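Local coordinates for separin (Saccharomyces cerevisiae, PDB 5U1T), which is a caspase-like cysteine protease that cleaves the MCD1/SCC1 subunit of cohesin at the onset of anaphase and is kept inactive by securin during most of the cell cycle, at residues Asn1560-Arg1572 against Ala1583-Val1595. Numbering follows the deposited sequence.
Sequences NSLSVSYAVSKSR and AAPVIYGLPIKFV
Ser-1561 and Leu-1562 lie along the aliphatic part of Lys-1593, whose CD comes within 3.3 Å of Ser-1561 O and whose CG sits beside Leu-1562 O; the extended start of the chain, with CG anti to the backbone N (chi1 -170°), carries these methylenes there. Cut back to an alanine, Lys-1593 would lose CG and CD, which would probably strip both carbonyls of their aliphatic cover. Ser-1563 is the N-cap, its OG accepting from Tyr-1566 N, while its CA rests against Ile-1592 O. Val-1564 N donates to Ile-1592 O at 2.7 Å, nearly in line with the C=O. Val-1564 CG1 meets Ile-1587 CD1 tip to tip at 3.7 Å, and its CB packs on Ile-1592 CG1. Ser-1565 OG touches Pro-1591 CB at 3.5 Å and bonds weakly to Ile-1382 O. One turn on, Val-1568 CG2 slides past Ile-1587, touching CD1 at 3.8 Å. Val-1568 CG1 lies over one face of the Arg-1572 guanidinium, displaced toward its rim; Arg-1572 NE bonds to Gly-1582 O. The helix runs antiparallel (169°) to strand 1585-1589, the last, antiparallel strand of the six-stranded sheet, where Ile-1587 bonds to Arg-1384. Chemically, one backbone bond anchors the helix N-terminus on strand 1592-1594, and branched aliphatic groups hold the helix against strand 1585-1589.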
ATOM      1  N   ASN A1560     -51.716  -4.156 -46.435  1.00117.47           N
ATOM      2  CA  ASN A1560     -51.653  -5.161 -45.368  1.00118.83           C
ATOM      3  C   ASN A1560     -50.275  -5.830 -45.251  1.00113.27           C
ATOM      4  O   ASN A1560     -50.152  -7.048 -45.391  1.00107.55           O
ATOM      5  CB  ASN A1560     -52.729  -6.238 -45.584  1.00124.39           C
ATOM      6  CG  ASN A1560     -54.136  -5.718 -45.323  1.00125.82           C
ATOM      7  OD1 ASN A1560     -54.322  -4.736 -44.598  1.00126.22           O
ATOM      8  ND2 ASN A1560     -55.134  -6.375 -45.912  1.00124.28           N
ATOM      9  N   SER A1561     -49.245  -5.032 -44.987  1.00112.93           N
ATOM     10  CA  SER A1561     -47.900  -5.570 -44.794  1.00106.22           C
ATOM     11  C   SER A1561     -47.816  -6.446 -43.554  1.00 94.30           C
ATOM     12  O   SER A1561     -48.720  -6.441 -42.718  1.00 90.29           O
ATOM     13  CB  SER A1561     -46.881  -4.441 -44.701  1.00 96.78           C
ATOM     14  OG  SER A1561     -46.933  -3.678 -45.888  1.00102.41           O
ATOM     15  N   LEU A1562     -46.728  -7.203 -43.452  1.00 88.20           N
ATOM     16  CA  LEU A1562     -46.489  -8.044 -42.280  1.00 84.25           C
ATOM     17  C   LEU A1562     -45.716  -7.290 -41.197  1.00 81.23           C
ATOM     18  O   LEU A1562     -44.917  -6.391 -41.480  1.00 83.23           O
ATOM     19  CB  LEU A1562     -45.725  -9.323 -42.665  1.00 77.77           C
ATOM     20  CG  LEU A1562     -46.375 -10.297 -43.653  1.00 78.06           C
ATOM     21  CD1 LEU A1562     -45.497 -11.506 -43.953  1.00 70.93           C
ATOM     22  CD2 LEU A1562     -47.707 -10.743 -43.117  1.00 76.29           C
ATOM     23  N   SER A1563     -45.976  -7.672 -39.951  1.00 84.35           N
ATOM     24  CA  SER A1563     -45.166  -7.267 -38.806  1.00 75.09           C
ATOM     25  C   SER A1563     -43.748  -7.824 -38.924  1.00 74.71           C
ATOM     26  O   SER A1563     -43.526  -8.789 -39.643  1.00 71.95           O
ATOM     27  CB  SER A1563     -45.810  -7.754 -37.509  1.00 72.69           C
ATOM     28  OG  SER A1563     -45.724  -9.170 -37.395  1.00 74.18           O
ATOM     29  N   VAL A1564     -42.795  -7.239 -38.198  1.00 77.28           N
ATOM     30  CA  VAL A1564     -41.407  -7.698 -38.248  1.00 74.70           C
ATOM     31  C   VAL A1564     -41.341  -9.165 -37.826  1.00 74.47           C
ATOM     32  O   VAL A1564     -40.472  -9.910 -38.273  1.00 71.47           O
ATOM     33  CB  VAL A1564     -40.462  -6.824 -37.345  1.00 74.76           C
ATOM     34  CG1 VAL A1564     -40.567  -7.218 -35.868  1.00 70.67           C
ATOM     35  CG2 VAL A1564     -39.017  -6.927 -37.807  1.00 73.43           C
ATOM     36  N   SER A1565     -42.284  -9.584 -36.990  1.00 69.09           N
ATOM     37  CA  SER A1565     -42.308 -10.946 -36.489  1.00 65.91           C
ATOM     38  C   SER A1565     -42.718 -11.948 -37.554  1.00 68.96           C
ATOM     39  O   SER A1565     -41.926 -12.815 -37.935  1.00 69.14           O
ATOM     40  CB  SER A1565     -43.250 -11.045 -35.295  1.00 68.64           C
ATOM     41  OG  SER A1565     -42.690 -10.386 -34.177  1.00 69.27           O
ATOM     42  N   TYR A1566     -43.959 -11.840 -38.020  1.00 67.02           N
ATOM     43  CA  TYR A1566     -44.437 -12.709 -39.088  1.00 63.13           C
ATOM     44  C   TYR A1566     -43.512 -12.607 -40.303  1.00 67.92           C
ATOM     45  O   TYR A1566     -43.221 -13.617 -40.949  1.00 63.70           O
ATOM     46  CB  TYR A1566     -45.886 -12.369 -39.494  1.00 64.15           C
ATOM     47  CG  TYR A1566     -46.967 -12.714 -38.472  1.00 57.22           C
ATOM     48  CD1 TYR A1566     -47.267 -14.038 -38.147  1.00 54.10           C
ATOM     49  CD2 TYR A1566     -47.698 -11.715 -37.849  1.00 55.23           C
ATOM     50  CE1 TYR A1566     -48.259 -14.351 -37.202  1.00 50.56           C
ATOM     51  CE2 TYR A1566     -48.686 -12.017 -36.916  1.00 58.59           C
ATOM     52  CZ  TYR A1566     -48.964 -13.331 -36.596  1.00 61.16           C
ATOM     53  OH  TYR A1566     -49.949 -13.592 -35.672  1.00 56.23           O
ATOM     54  N   ALA A1567     -43.033 -11.395 -40.597  1.00 71.54           N
ATOM     55  CA  ALA A1567     -42.185 -11.169 -41.768  1.00 65.28           C
ATOM     56  C   ALA A1567     -40.897 -11.966 -41.678  1.00 67.08           C
ATOM     57  O   ALA A1567     -40.399 -12.456 -42.682  1.00 66.10           O
ATOM     58  CB  ALA A1567     -41.870  -9.701 -41.936  1.00 71.32           C
ATOM     59  N   VAL A1568     -40.356 -12.097 -40.476  1.00 67.01           N
ATOM     60  CA  VAL A1568     -39.131 -12.851 -40.307  1.00 66.88           C
ATOM     61  C   VAL A1568     -39.372 -14.355 -40.471  1.00 67.56           C
ATOM     62  O   VAL A1568     -38.660 -15.016 -41.224  1.00 64.75           O
ATOM     63  CB  VAL A1568     -38.487 -12.565 -38.935  1.00 69.84           C
ATOM     64  CG1 VAL A1568     -37.464 -13.636 -38.590  1.00 59.95           C
ATOM     65  CG2 VAL A1568     -37.837 -11.187 -38.942  1.00 66.49           C
ATOM     66  N   SER A1569     -40.377 -14.895 -39.788  1.00 64.19           N
ATOM     67  CA  SER A1569     -40.612 -16.338 -39.834  1.00 69.22           C
ATOM     68  C   SER A1569     -41.050 -16.835 -41.214  1.00 67.40           C
ATOM     69  O   SER A1569     -40.821 -17.994 -41.571  1.00 67.02           O
ATOM     70  CB  SER A1569     -41.653 -16.743 -38.790  1.00 66.81           C
ATOM     71  OG  SER A1569     -42.888 -16.102 -39.038  1.00 68.39           O
ATOM     72  N   LYS A1570     -41.676 -15.958 -41.987  1.00 65.78           N
ATOM     73  CA  LYS A1570     -42.045 -16.299 -43.351  1.00 71.35           C
ATOM     74  C   LYS A1570     -40.822 -16.180 -44.276  1.00 66.81           C
ATOM     75  O   LYS A1570     -40.817 -16.741 -45.361  1.00 68.94           O
ATOM     76  CB  LYS A1570     -43.199 -15.405 -43.839  1.00 71.48           C
ATOM     77  CG  LYS A1570     -44.295 -16.129 -44.659  1.00 83.23           C
ATOM     78  CD  LYS A1570     -44.854 -17.379 -43.945  1.00 93.96           C
ATOM     79  CE  LYS A1570     -46.135 -17.919 -44.615  1.00 91.69           C
ATOM     80  NZ  LYS A1570     -46.033 -17.920 -46.115  1.00 93.19           N
ATOM     81  N   SER A1571     -39.778 -15.480 -43.841  1.00 67.07           N
ATOM     82  CA  SER A1571     -38.612 -15.235 -44.698  1.00 64.89           C
ATOM     83  C   SER A1571     -37.430 -16.172 -44.464  1.00 67.87           C
ATOM     84  O   SER A1571     -36.476 -16.159 -45.239  1.00 69.54           O
ATOM     85  CB  SER A1571     -38.112 -13.794 -44.529  1.00 67.36           C
ATOM     86  OG  SER A1571     -39.082 -12.853 -44.945  1.00 67.03           O
ATOM     87  N   ARG A1572     -37.466 -16.957 -43.389  1.00 67.03           N
ATOM     88  CA  ARG A1572     -36.369 -17.878 -43.110  1.00 67.02           C
ATOM     89  C   ARG A1572     -36.153 -18.844 -44.285  1.00 74.32           C
ATOM     90  O   ARG A1572     -35.018 -19.057 -44.730  1.00 73.80           O
ATOM     91  CB  ARG A1572     -36.626 -18.655 -41.808  1.00 63.83           C
ATOM     92  CG  ARG A1572     -36.748 -17.769 -40.571  1.00 62.36           C
ATOM     93  CD  ARG A1572     -36.685 -18.557 -39.273  1.00 58.90           C
ATOM     94  NE  ARG A1572     -35.763 -17.910 -38.341  1.00 70.40           N
ATOM     95  CZ  ARG A1572     -36.134 -17.137 -37.326  1.00 62.80           C
ATOM     96  NH1 ARG A1572     -37.421 -16.926 -37.075  1.00 68.87           N
ATOM     97  NH2 ARG A1572     -35.217 -16.587 -36.561  1.00 53.65           N
ATOM     98  N   ALA A1583     -31.662 -19.910 -39.386  1.00 62.35           N
ATOM     99  CA  ALA A1583     -31.985 -19.927 -37.960  1.00 58.91           C
ATOM    100  C   ALA A1583     -31.260 -18.819 -37.213  1.00 61.90           C
ATOM    101  O   ALA A1583     -31.471 -18.619 -36.015  1.00 59.64           O
ATOM    102  CB  ALA A1583     -31.641 -21.282 -37.345  1.00 59.42           C
ATOM    103  N   ALA A1584     -30.400 -18.107 -37.935  1.00 62.32           N
ATOM    104  CA  ALA A1584     -29.549 -17.090 -37.342  1.00 60.88           C
ATOM    105  C   ALA A1584     -30.295 -15.809 -36.933  1.00 57.75           C
ATOM    106  O   ALA A1584     -30.021 -15.261 -35.865  1.00 52.27           O
ATOM    107  CB  ALA A1584     -28.420 -16.761 -38.294  1.00 62.59           C
ATOM    108  N   PRO A1585     -31.230 -15.318 -37.776  1.00 60.92           N
ATOM    109  CA  PRO A1585     -31.877 -14.069 -37.345  1.00 58.94           C
ATOM    110  C   PRO A1585     -32.802 -14.214 -36.144  1.00 55.69           C
ATOM    111  O   PRO A1585     -33.438 -15.246 -36.011  1.00 61.30           O
ATOM    112  CB  PRO A1585     -32.666 -13.628 -38.584  1.00 54.63           C
ATOM    113  CG  PRO A1585     -32.621 -14.751 -39.518  1.00 60.83           C
ATOM    114  CD  PRO A1585     -31.440 -15.570 -39.212  1.00 57.97           C
ATOM    115  N   VAL A1586     -32.844 -13.178 -35.296  1.00 57.80           N
ATOM    116  CA  VAL A1586     -33.642 -13.134 -34.066  1.00 48.79           C
ATOM    117  C   VAL A1586     -34.057 -11.683 -33.767  1.00 50.33           C
ATOM    118  O   VAL A1586     -33.374 -10.761 -34.185  1.00 60.96           O
ATOM    119  CB  VAL A1586     -32.850 -13.740 -32.867  1.00 60.49           C
ATOM    120  CG1 VAL A1586     -31.496 -13.031 -32.678  1.00 52.71           C
ATOM    121  CG2 VAL A1586     -33.678 -13.730 -31.593  1.00 50.06           C
ATOM    122  N   ILE A1587     -35.184 -11.479 -33.087  1.00 45.67           N
ATOM    123  CA  ILE A1587     -35.669 -10.147 -32.717  1.00 52.52           C
ATOM    124  C   ILE A1587     -35.790  -9.955 -31.204  1.00 56.28           C
ATOM    125  O   ILE A1587     -36.305 -10.824 -30.510  1.00 63.05           O
ATOM    126  CB  ILE A1587     -37.056  -9.857 -33.293  1.00 57.19           C
ATOM    127  CG1 ILE A1587     -37.123 -10.126 -34.791  1.00 58.96           C
ATOM    128  CG2 ILE A1587     -37.461  -8.433 -33.005  1.00 59.01           C
ATOM    129  CD1 ILE A1587     -38.567 -10.243 -35.305  1.00 68.89           C
ATOM    130  N   TYR A1588     -35.334  -8.819 -30.687  1.00 56.94           N
ATOM    131  CA  TYR A1588     -35.615  -8.454 -29.301  1.00 57.47           C
ATOM    132  C   TYR A1588     -36.470  -7.178 -29.262  1.00 61.46           C
ATOM    133  O   TYR A1588     -36.311  -6.301 -30.120  1.00 62.63           O
ATOM    134  CB  TYR A1588     -34.320  -8.259 -28.507  1.00 52.89           C
ATOM    135  CG  TYR A1588     -33.666  -9.534 -28.005  1.00 46.06           C
ATOM    136  CD1 TYR A1588     -32.920 -10.330 -28.855  1.00 43.95           C
ATOM    137  CD2 TYR A1588     -33.770  -9.920 -26.673  1.00 44.66           C
ATOM    138  CE1 TYR A1588     -32.301 -11.473 -28.404  1.00 45.46           C
ATOM    139  CE2 TYR A1588     -33.159 -11.065 -26.216  1.00 46.53           C
ATOM    140  CZ  TYR A1588     -32.429 -11.842 -27.090  1.00 49.19           C
ATOM    141  OH  TYR A1588     -31.812 -12.994 -26.661  1.00 50.46           O
ATOM    142  N   GLY A1589     -37.376  -7.080 -28.285  1.00 56.20           N
ATOM    143  CA  GLY A1589     -38.221  -5.907 -28.141  1.00 55.80           C
ATOM    144  C   GLY A1589     -39.664  -6.153 -28.548  1.00 66.76           C
ATOM    145  O   GLY A1589     -40.215  -7.228 -28.294  1.00 67.57           O
ATOM    146  N   LEU A1590     -40.279  -5.160 -29.188  1.00 66.21           N
ATOM    147  CA  LEU A1590     -41.685  -5.244 -29.586  1.00 63.52           C
ATOM    148  C   LEU A1590     -41.871  -5.466 -31.092  1.00 65.48           C
ATOM    149  O   LEU A1590     -41.086  -4.983 -31.897  1.00 65.93           O
ATOM    150  CB  LEU A1590     -42.421  -3.969 -29.159  1.00 65.01           C
ATOM    151  CG  LEU A1590     -42.252  -3.597 -27.686  1.00 63.81           C
ATOM    152  CD1 LEU A1590     -43.158  -2.434 -27.305  1.00 66.56           C
ATOM    153  CD2 LEU A1590     -42.511  -4.812 -26.811  1.00 63.88           C
ATOM    154  N   PRO A1591     -42.929  -6.186 -31.487  1.00 66.94           N
ATOM    155  CA  PRO A1591     -43.115  -6.344 -32.930  1.00 68.66           C
ATOM    156  C   PRO A1591     -43.545  -5.017 -33.587  1.00 75.61           C
ATOM    157  O   PRO A1591     -44.351  -4.254 -33.037  1.00 72.27           O
ATOM    158  CB  PRO A1591     -44.203  -7.410 -33.022  1.00 64.09           C
ATOM    159  CG  PRO A1591     -44.981  -7.247 -31.767  1.00 66.26           C
ATOM    160  CD  PRO A1591     -43.998  -6.841 -30.714  1.00 67.31           C
ATOM    161  N   ILE A1592     -42.974  -4.719 -34.748  1.00 70.32           N
ATOM    162  CA  ILE A1592     -43.322  -3.490 -35.435  1.00 78.01           C
ATOM    163  C   ILE A1592     -43.956  -3.804 -36.785  1.00 78.12           C
ATOM    164  O   ILE A1592     -43.714  -4.867 -37.359  1.00 77.36           O
ATOM    165  CB  ILE A1592     -42.089  -2.576 -35.632  1.00 76.71           C
ATOM    166  CG1 ILE A1592     -41.166  -3.129 -36.724  1.00 70.16           C
ATOM    167  CG2 ILE A1592     -41.348  -2.412 -34.320  1.00 72.55           C
ATOM    168  CD1 ILE A1592     -40.144  -2.143 -37.234  1.00 68.43           C
ATOM    169  N   LYS A1593     -44.787  -2.886 -37.270  1.00 81.79           N
ATOM    170  CA  LYS A1593     -45.296  -2.943 -38.639  1.00 88.49           C
ATOM    171  C   LYS A1593     -45.109  -1.569 -39.279  1.00 80.88           C
ATOM    172  O   LYS A1593     -45.230  -0.538 -38.615  1.00 82.30           O
ATOM    173  CB  LYS A1593     -46.766  -3.378 -38.668  1.00 83.97           C
ATOM    174  CG  LYS A1593     -47.278  -3.689 -40.063  1.00 91.05           C
ATOM    175  CD  LYS A1593     -48.587  -4.452 -40.037  1.00 89.55           C
ATOM    176  CE  LYS A1593     -49.758  -3.578 -39.631  1.00 86.20           C
ATOM    177  NZ  LYS A1593     -50.986  -4.421 -39.437  1.00 87.86           N
ATOM    178  N   PHE A1594     -44.780  -1.541 -40.557  1.00 80.67           N
ATOM    179  CA  PHE A1594     -44.628  -0.252 -41.221  1.00 87.71           C
ATOM    180  C   PHE A1594     -45.973   0.290 -41.725  1.00 89.20           C
ATOM    181  O   PHE A1594     -46.833  -0.456 -42.201  1.00 85.43           O
ATOM    182  CB  PHE A1594     -43.630  -0.372 -42.359  1.00 81.73           C
ATOM    183  CG  PHE A1594     -42.234  -0.652 -41.898  1.00 84.47           C
ATOM    184  CD1 PHE A1594     -41.662   0.105 -40.887  1.00 80.44           C
ATOM    185  CD2 PHE A1594     -41.495  -1.676 -42.464  1.00 85.41           C
ATOM    186  CE1 PHE A1594     -40.378  -0.147 -40.459  1.00 79.65           C
ATOM    187  CE2 PHE A1594     -40.203  -1.929 -42.038  1.00 84.58           C
ATOM    188  CZ  PHE A1594     -39.645  -1.167 -41.033  1.00 80.36           C
ATOM    189  N   VAL A1595     -46.145   1.601 -41.605  1.00 92.84           N
ATOM    190  CA  VAL A1595     -47.405   2.247 -41.964  1.00 93.95           C
ATOM    191  C   VAL A1595     -47.218   3.342 -43.023  1.00 93.99           C
ATOM    192  O   VAL A1595     -46.173   4.004 -43.083  1.00 94.97           O
ATOM    193  CB  VAL A1595     -48.075   2.857 -40.717  1.00 88.99           C
ATOM    194  CG1 VAL A1595     -48.452   1.762 -39.731  1.00 74.93           C
ATOM    195  CG2 VAL A1595     -47.148   3.891 -40.066  1.00 84.60           C
TER